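Local coordinates for protein transcription regulator AmtR (Mycobacterium smegmatis, PDB 5E57) that probably binds DNA as a TetR-family transcription regulator, with a helix-turn-helix motif and a ligand-binding domain, and takes part in nitrogen regulation, at residues R32-E37 with A43-H48; A58-T63 with A105-P110; G79-R84 with A135-A140. All blocks are in the same frame, centred on the assembly; numbering follows the deposited sequence.

Interaction 1 (R32-E37 with A43-H48)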
loop_
_atom_site.group_PDB
_atom_site.type_symbol
_atom_site.label_atom_id
_atom_site.label_comp_id
_atom_site.label_asym_id
_atom_site.label_seq_id
_atom_site.Cartn_x
_atom_site.Cartn_y
_atom_site.Cartn_z
ATOM N N ARG A 32 24.935 -15.070 -7.431
ATOM C CA ARG A 32 25.461 -16.398 -7.122
ATOM C C ARG A 32 24.357 -17.218 -6.471
ATOM O O ARG A 32 24.181 -18.384 -6.822
ATOM C CB ARG A 32 26.716 -16.279 -6.235
ATOM N N ARG A 33 23.642 -16.604 -5.516
ATOM C CA ARG A 33 22.503 -17.244 -4.810
ATOM C C ARG A 33 21.417 -17.637 -5.771
ATOM O O ARG A 33 20.942 -18.751 -5.771
ATOM C CB ARG A 33 21.953 -16.329 -3.689
ATOM N N ILE A 34 21.048 -16.716 -6.666
ATOM C CA ILE A 34 20.041 -17.003 -7.663
ATOM C C ILE A 34 20.434 -18.201 -8.528
ATOM O O ILE A 34 19.611 -19.055 -8.846
ATOM C CB ILE A 34 19.810 -15.793 -8.599
ATOM C CG1 ILE A 34 19.326 -14.575 -7.818
ATOM C CG2 ILE A 34 18.762 -16.156 -9.626
ATOM C CD1 ILE A 34 19.196 -13.333 -8.658
ATOM N N ALA A 35 21.691 -18.233 -8.947
ATOM C CA ALA A 35 22.177 -19.287 -9.832
ATOM C C ALA A 35 22.197 -20.627 -9.104
ATOM O O ALA A 35 21.840 -21.661 -9.650
ATOM C CB ALA A 35 23.594 -18.956 -10.304
ATOM N N ASP A 36 22.676 -20.586 -7.885
ATOM C CA ASP A 36 22.586 -21.748 -7.014
ATOM C C ASP A 36 21.156 -22.226 -6.808
ATOM O O ASP A 36 20.932 -23.430 -6.813
ATOM C CB ASP A 36 23.251 -21.473 -5.670
ATOM C CG ASP A 36 24.773 -21.545 -5.766
ATOM O OD1 ASP A 36 25.259 -22.086 -6.777
ATOM O OD2 ASP A 36 25.478 -21.081 -4.847
ATOM N N GLU A 37 20.189 -21.308 -6.642
ATOM C CA GLU A 37 18.806 -21.735 -6.358
ATOM C C GLU A 37 18.260 -22.457 -7.583
ATOM O O GLU A 37 17.529 -23.415 -7.455
ATOM C CB GLU A 37 17.922 -20.566 -5.945
ATOM N N ALA A 43 27.800 -17.910 -14.458
ATOM C CA ALA A 43 28.155 -17.388 -15.789
ATOM C C ALA A 43 27.071 -17.685 -16.852
ATOM O O ALA A 43 26.878 -16.875 -17.791
ATOM C CB ALA A 43 29.524 -17.966 -16.220
ATOM N N SER A 44 26.362 -18.827 -16.725
ATOM C CA SER A 44 25.280 -19.141 -17.645
ATOM C C SER A 44 24.139 -18.155 -17.435
ATOM O O SER A 44 23.476 -17.682 -18.367
ATOM C CB SER A 44 24.784 -20.568 -17.479
ATOM O OG SER A 44 24.167 -20.730 -16.204
ATOM N N LEU A 45 23.919 -17.810 -16.198
ATOM C CA LEU A 45 22.842 -16.853 -15.885
ATOM C C LEU A 45 23.006 -15.527 -16.645
ATOM O O LEU A 45 21.993 -15.000 -17.142
ATOM C CB LEU A 45 22.790 -16.628 -14.381
ATOM C CG LEU A 45 21.742 -15.726 -13.789
ATOM C CD1 LEU A 45 21.747 -15.943 -12.268
ATOM C CD2 LEU A 45 22.049 -14.297 -14.094
ATOM N N TYR A 46 24.249 -15.050 -16.833
ATOM C CA TYR A 46 24.438 -13.749 -17.456
ATOM C C TYR A 46 24.018 -13.648 -18.852
ATOM O O TYR A 46 23.860 -12.518 -19.351
ATOM C CB TYR A 46 25.868 -13.170 -17.313
ATOM C CG TYR A 46 26.313 -13.108 -15.898
ATOM C CD1 TYR A 46 25.469 -12.642 -14.920
ATOM C CD2 TYR A 46 27.553 -13.551 -15.517
ATOM C CE1 TYR A 46 25.872 -12.627 -13.608
ATOM C CE2 TYR A 46 27.964 -13.524 -14.211
ATOM C CZ TYR A 46 27.127 -13.066 -13.250
ATOM O OH TYR A 46 27.520 -13.021 -11.907
ATOM N N HIS A 47 23.825 -14.786 -19.519
ATOM C CA HIS A 47 23.409 -14.757 -20.930
ATOM C C HIS A 47 21.914 -14.712 -21.049
ATOM O O HIS A 47 21.407 -14.521 -22.139
ATOM C CB HIS A 47 24.025 -15.898 -21.743
ATOM C CG HIS A 47 25.520 -15.855 -21.741
ATOM N ND1 HIS A 47 26.229 -14.760 -22.185
ATOM C CD2 HIS A 47 26.425 -16.711 -21.222
ATOM C CE1 HIS A 47 27.513 -14.970 -21.981
ATOM N NE2 HIS A 47 27.657 -16.145 -21.399
ATOM N N HIS A 48 21.228 -14.775 -19.905
ATOM C CA HIS A 48 19.807 -14.417 -19.847
ATOM C C HIS A 48 19.608 -13.011 -19.275
ATOM O O HIS A 48 18.871 -12.194 -19.818
ATOM C CB HIS A 48 19.108 -15.452 -19.024
ATOM C CG HIS A 48 19.194 -16.831 -19.615
ATOM N ND1 HIS A 48 18.572 -17.175 -20.798
ATOM C CD2 HIS A 48 19.813 -17.953 -19.182
ATOM C CE1 HIS A 48 18.787 -18.453 -21.068
ATOM N NE2 HIS A 48 19.539 -18.954 -20.104
#

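Interaction 2 (A58-T63 with A105-P110). With ACT (acetate ion), chain D.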
loop_
_atom_site.group_PDB
_atom_site.type_symbol
_atom_site.label_atom_id
_atom_site.label_comp_id
_atom_site.label_asym_id
_atom_site.label_seq_id
_atom_site.Cartn_x
_atom_site.Cartn_y
_atom_site.Cartn_z
ATOM N N ALA A 58 12.830 -6.951 -15.485
ATOM C CA ALA A 58 11.859 -7.824 -16.095
ATOM C C ALA A 58 10.722 -8.189 -15.090
ATOM O O ALA A 58 9.574 -8.200 -15.435
ATOM C CB ALA A 58 12.548 -9.031 -16.635
ATOM N N LEU A 59 11.050 -8.463 -13.840
ATOM C CA LEU A 59 10.022 -8.738 -12.846
ATOM C C LEU A 59 9.044 -7.603 -12.670
ATOM O O LEU A 59 7.849 -7.840 -12.694
ATOM C CB LEU A 59 10.637 -9.103 -11.493
ATOM C CG LEU A 59 11.445 -10.386 -11.470
ATOM C CD1 LEU A 59 12.266 -10.485 -10.216
ATOM C CD2 LEU A 59 10.524 -11.596 -11.630
ATOM N N LEU A 60 9.550 -6.377 -12.537
ATOM C CA LEU A 60 8.681 -5.214 -12.364
ATOM C C LEU A 60 7.785 -4.948 -13.559
ATOM O O LEU A 60 6.583 -4.662 -13.423
ATOM C CB LEU A 60 9.488 -3.937 -12.063
ATOM C CG LEU A 60 10.315 -3.842 -10.791
ATOM C CD1 LEU A 60 11.236 -2.618 -10.761
ATOM C CD2 LEU A 60 9.440 -3.859 -9.543
ATOM N N ALA A 61 8.356 -5.031 -14.747
ATOM C CA ALA A 61 7.596 -4.799 -15.965
ATOM C C ALA A 61 6.430 -5.828 -16.091
ATOM O O ALA A 61 5.348 -5.471 -16.516
ATOM C CB ALA A 61 8.527 -4.914 -17.194
ATOM N N GLY A 62 6.659 -7.098 -15.739
ATOM C CA GLY A 62 5.558 -8.080 -15.824
ATOM C C GLY A 62 4.434 -7.752 -14.845
ATOM O O GLY A 62 3.390 -8.305 -14.944
ATOM N N THR A 63 4.626 -6.862 -13.872
ATOM C CA THR A 63 3.527 -6.495 -12.979
ATOM C C THR A 63 2.718 -5.312 -13.519
ATOM O O THR A 63 1.665 -5.001 -12.983
ATOM C CB THR A 63 4.005 -6.113 -11.559
ATOM O OG1 THR A 63 4.756 -4.870 -11.550
ATOM C CG2 THR A 63 4.846 -7.265 -10.976
ATOM N N ALA A 105 5.583 -5.819 -3.806
ATOM C CA ALA A 105 6.242 -5.439 -2.604
ATOM C C ALA A 105 7.577 -4.798 -2.927
ATOM O O ALA A 105 8.119 -4.125 -2.080
ATOM C CB ALA A 105 6.497 -6.644 -1.714
ATOM N N LEU A 106 8.100 -4.995 -4.134
ATOM C CA LEU A 106 9.425 -4.399 -4.452
ATOM C C LEU A 106 9.324 -2.897 -4.908
ATOM O O LEU A 106 10.336 -2.209 -5.034
ATOM C CB LEU A 106 10.080 -5.260 -5.525
ATOM C CG LEU A 106 10.304 -6.741 -5.179
ATOM C CD1 LEU A 106 10.740 -7.442 -6.456
ATOM C CD2 LEU A 106 11.311 -6.937 -4.038
ATOM N N TYR A 107 8.113 -2.388 -5.110
ATOM C CA TYR A 107 7.918 -1.015 -5.633
ATOM C C TYR A 107 8.542 0.016 -4.752
ATOM O O TYR A 107 8.872 1.058 -5.207
ATOM C CB TYR A 107 6.432 -0.688 -5.767
ATOM C CG TYR A 107 5.665 -1.437 -6.859
ATOM C CD1 TYR A 107 6.305 -2.141 -7.861
ATOM C CD2 TYR A 107 4.300 -1.344 -6.930
ATOM C CE1 TYR A 107 5.585 -2.792 -8.873
ATOM C CE2 TYR A 107 3.592 -1.967 -7.943
ATOM C CZ TYR A 107 4.252 -2.665 -8.906
ATOM O OH TYR A 107 3.547 -3.269 -9.873
ATOM N N LEU A 108 8.699 -0.266 -3.469
ATOM C CA LEU A 108 9.215 0.696 -2.539
ATOM C C LEU A 108 10.739 0.637 -2.282
ATOM O O LEU A 108 11.278 1.439 -1.538
ATOM C CB LEU A 108 8.499 0.488 -1.232
ATOM C CG LEU A 108 6.964 0.616 -1.363
ATOM C CD1 LEU A 108 6.329 0.535 0.042
ATOM C CD2 LEU A 108 6.523 1.885 -2.115
ATOM N N LEU A 109 11.416 -0.288 -2.910
ATOM C CA LEU A 109 12.861 -0.369 -2.834
ATOM C C LEU A 109 13.469 0.984 -3.203
ATOM O O LEU A 109 13.175 1.474 -4.271
ATOM C CB LEU A 109 13.280 -1.381 -3.857
ATOM C CG LEU A 109 13.762 -2.791 -3.534
ATOM C CD1 LEU A 109 13.456 -3.337 -2.171
ATOM C CD2 LEU A 109 13.400 -3.738 -4.690
ATOM N N PRO A 110 14.339 1.569 -2.354
ATOM C CA PRO A 110 15.064 2.774 -2.775
ATOM C C PRO A 110 15.832 2.586 -4.077
ATOM O O PRO A 110 15.861 3.514 -4.842
ATOM C CB PRO A 110 16.013 3.069 -1.617
ATOM C CG PRO A 110 15.480 2.273 -0.458
ATOM C CD PRO A 110 14.777 1.091 -1.034
HETATM C C ACT D . 0.023 -1.974 -10.677
HETATM O O ACT D . 1.170 -1.847 -10.308
HETATM O OXT ACT D . -0.821 -1.175 -10.178
HETATM C CH3 ACT D . -0.291 -3.076 -11.698
#

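Interaction 3 (G79-R84 with A135-A140)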
loop_
_atom_site.group_PDB
_atom_site.type_symbol
_atom_site.label_atom_id
_atom_site.label_comp_id
_atom_site.label_asym_id
_atom_site.label_seq_id
_atom_site.Cartn_x
_atom_site.Cartn_y
_atom_site.Cartn_z
ATOM N N GLY A 79 -18.542 5.703 -23.954
ATOM C CA GLY A 79 -19.421 5.017 -23.006
ATOM C C GLY A 79 -18.999 5.201 -21.564
ATOM O O GLY A 79 -17.968 5.760 -21.291
ATOM N N PRO A 80 -19.850 4.765 -20.640
ATOM C CA PRO A 80 -19.692 5.145 -19.249
ATOM C C PRO A 80 -18.296 4.771 -18.661
ATOM O O PRO A 80 -17.715 3.708 -18.973
ATOM C CB PRO A 80 -20.845 4.407 -18.547
ATOM C CG PRO A 80 -21.467 3.485 -19.557
ATOM C CD PRO A 80 -21.086 3.987 -20.893
ATOM N N ALA A 81 -17.751 5.687 -17.900
ATOM C CA ALA A 81 -16.463 5.484 -17.255
ATOM C C ALA A 81 -16.502 4.387 -16.159
ATOM O O ALA A 81 -15.546 3.640 -15.999
ATOM C CB ALA A 81 -15.969 6.808 -16.653
ATOM N N ALA A 82 -17.572 4.315 -15.371
ATOM C CA ALA A 82 -17.623 3.381 -14.225
ATOM C C ALA A 82 -17.356 1.917 -14.586
ATOM O O ALA A 82 -16.516 1.280 -13.936
ATOM C CB ALA A 82 -18.937 3.533 -13.439
ATOM N N PRO A 83 -18.022 1.387 -15.639
ATOM C CA PRO A 83 -17.736 0.006 -15.975
ATOM C C PRO A 83 -16.321 -0.167 -16.461
ATOM O O PRO A 83 -15.795 -1.291 -16.431
ATOM C CB PRO A 83 -18.715 -0.317 -17.109
ATOM C CG PRO A 83 -19.913 0.554 -16.809
ATOM C CD PRO A 83 -19.314 1.829 -16.203
ATOM N N ARG A 84 -15.701 0.921 -16.916
ATOM C CA ARG A 84 -14.385 0.760 -17.546
ATOM C C ARG A 84 -13.291 0.664 -16.461
ATOM O O ARG A 84 -12.437 -0.250 -16.473
ATOM C CB ARG A 84 -14.134 1.871 -18.564
ATOM C CG ARG A 84 -14.921 1.618 -19.867
ATOM C CD ARG A 84 -14.484 2.601 -20.933
ATOM N NE ARG A 84 -14.975 3.902 -20.629
ATOM C CZ ARG A 84 -14.350 5.070 -20.829
ATOM N NH1 ARG A 84 -13.119 5.161 -21.257
ATOM N NH2 ARG A 84 -14.997 6.170 -20.513
ATOM N N ALA A 135 -11.012 7.462 -13.265
ATOM C CA ALA A 135 -11.677 7.821 -12.015
ATOM C C ALA A 135 -12.219 9.275 -11.961
ATOM O O ALA A 135 -13.267 9.551 -11.354
ATOM C CB ALA A 135 -10.756 7.588 -10.823
ATOM N N ALA A 136 -11.502 10.203 -12.550
ATOM C CA ALA A 136 -11.987 11.598 -12.593
ATOM C C ALA A 136 -13.289 11.668 -13.434
ATOM O O ALA A 136 -14.190 12.448 -13.132
ATOM C CB ALA A 136 -10.929 12.518 -13.168
ATOM N N ALA A 137 -13.414 10.806 -14.442
ATOM C CA ALA A 137 -14.655 10.771 -15.235
ATOM C C ALA A 137 -15.802 10.089 -14.429
ATOM O O ALA A 137 -16.984 10.464 -14.556
ATOM C CB ALA A 137 -14.405 10.071 -16.604
ATOM N N VAL A 138 -15.481 9.121 -13.562
ATOM C CA VAL A 138 -16.550 8.480 -12.783
ATOM C C VAL A 138 -17.083 9.503 -11.791
ATOM O O VAL A 138 -18.311 9.625 -11.558
ATOM C CB VAL A 138 -16.081 7.212 -12.041
ATOM C CG1 VAL A 138 -17.182 6.699 -11.140
ATOM C CG2 VAL A 138 -15.598 6.147 -13.028
ATOM N N ILE A 139 -16.143 10.234 -11.206
ATOM C CA ILE A 139 -16.470 11.312 -10.316
ATOM C C ILE A 139 -17.415 12.348 -10.962
ATOM O O ILE A 139 -18.420 12.717 -10.342
ATOM C CB ILE A 139 -15.213 12.012 -9.760
ATOM C CG1 ILE A 139 -14.510 11.090 -8.731
ATOM C CG2 ILE A 139 -15.585 13.293 -9.034
ATOM C CD1 ILE A 139 -13.060 11.480 -8.461
ATOM N N ALA A 140 -17.071 12.832 -12.164
ATOM C CA ALA A 140 -17.895 13.822 -12.848
ATOM C C ALA A 140 -19.292 13.253 -13.094
ATOM O O ALA A 140 -20.259 13.903 -12.773
ATOM C CB ALA A 140 -17.240 14.272 -14.152
#

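Interaction 1 (R32-E37 with A43-H48)
Leu45 lays its CD1 methyl over the flank of helix 31-38, in the notch between Ile34 and Ala35. The methyl is 4.0 Å from Ile34 CG2 and equally 4.0 Å from Ala35 CB, so it rests on two side chains at once. It also reaches the peptide link between them, since Leu45 CD1 stands 4.0 Å from Ala35 N. Every close approach from the second segment is made by this one branch, and Leu45 accounts for more than half of the 108 Å² buried between the two. The leucine owes its reach to an extended first torsion: CG is anti to the backbone N (chi1 -178°), which carries the isobutyl group out from its own helix to the other. Ile34 meets it through the CG2 branch, and the two side chains cross at about a right angle. Ala35 is small enough for the backbones to come close, the CA atoms of Ala35 and Leu45 being 6.6 Å apart.

All three touching residues are buried and the interaction is wholly apolar, as expected for the inner side of a helix-turn-helix. Residues 30-49 are predicted to form that DNA-binding motif, in which the second helix is generally the one placed in the DNA groove. Outside the apolar patch, Tyr46 OH is hydrogen-bonded to Thr31 OG1, a polar tie between the same two parts of the motif. Ile34 of helix 31-38 rests on Ala17 and Phe21 of helix 9-23, and His48, just past helix 42-45, touches Ala9 and Ile13 of the same helix, in keeping with the three-helix DNA-binding domain of the TetR family.

Interaction 2 (A58-T63 with A105-P110)
Tyr107 presents the edge of its ring to segment 58-63, with Leu60 CD2 and Thr63 OG1 both lying near the ring plane. Leu60 CD2 is 4.0 Å from Tyr107 CD1 and nearly as close to CE1, so the methyl runs along one side of the aromatic edge as the two side chains slide past each other in opposite directions. The same methyl leans on the loop nearer its backbone, 4.3 Å from Leu106 CB. At the phenolic end, Tyr107 OH approaches Thr63 OG1 to 2.6 Å, and it donates a hydrogen bond of 2.8 Å to O of an acetate ion, probably acquired from the crystallisation liquor.

The joint is where the DNA-binding region meets the all-helical C-terminal body of a TetR-family fold: helix 52-61 leads out of the former, while residues 105-110 belong to the loop between helices 82-98 and 118-142. In relatives, ligand-induced shifts are commonly passed on through this junction; a similar role here is possible.

Thr63 is itself held in place. Its OG1, between the backbone N and the carbonyl carbon (chi1 68°), turns back to donate to Leu60 O at 2.6 Å. The bond lies in the carbonyl plane on a lone pair, with a C=O...OG1 angle of 137°. Leu60 O also accepts from Thr63 N, so two bonds grip one carbonyl. Farther out, the tyrosine is backed by Glu157 and Ile160 of helix 151-165 and by Arg124 of helix 118-142, while Ala105 packs on Leu108 of the second subunit.

Interaction 3 (G79-R84 with A135-A140)
Residues leading into helix 82-98 pack here against helix 118-142, within the helical C-terminal domain and far from the DNA-binding region. Ala81 carries the centre of the contact. Its CB points at the other helix and stands 3.6 Å from Ala137 CB and 3.7 Å from Val138 CG2, a methyl set against two others from successive residues. Val138 then extends the contact to the next residue: CG2 lies 3.6 Å from Ala82 N and 4.3 Å from Ala82 CB, thus touching backbone as well as side chain. That branch is placed by a first torsion with CG1 anti to the backbone N (chi1 174°), which leaves CG2 anti to the carbonyl carbon and directed to the backbone of Ala82. With alanine on both sides, the chains approach closely; the CA atoms of Ala81 and Val138 are 5.4 Å apart.

In the TetR-family fold this domain is a bundle of helices, and the contact is one of its apolar inter-helix seams, assembled from methyl groups. Leu85, one turn on in helix 82-98, carries the seam farther by touching both Ala135 and Val138. Leu182 of helix 173-183 packs on Ala82 and Val138 alike, giving the pair a shared neighbour.

The turn that delivers Ala81 is braced by Arg84, which reaches back along its own segment. Arg84 NE donates to Pro80 O at 3.2 Å with a nearly straight N-H...O angle of 166°. The acceptor is close to the guanidinium plane, but NE stands well above the carbonyl plane, 53° out of it. A weak bond runs from Arg84 NH2 to Gly79 O, and NH1 donates to Leu74 O in the preceding helix.

Burial separates the three contacts: in interaction 1 all touching residues are buried, whereas interactions 2 and 3 are only partly so. Interaction 1 joins helices of the predicted DNA-binding motif, and helix 52-61 follows soon after to supply one side of interaction 2; their centres are about 20 Å apart. Interaction 3 joins helices 82-98 and 118-142, and interaction 2 uses the loop that connects them, yet their centres lie about 28 Å apart, on opposite sides of the chain's centre. Chemistry follows place. Interactions 1 and 3 are apolar across the segments, whereas interaction 2, between domains and beside the second subunit, adds hydroxyl groups and a bound acetate.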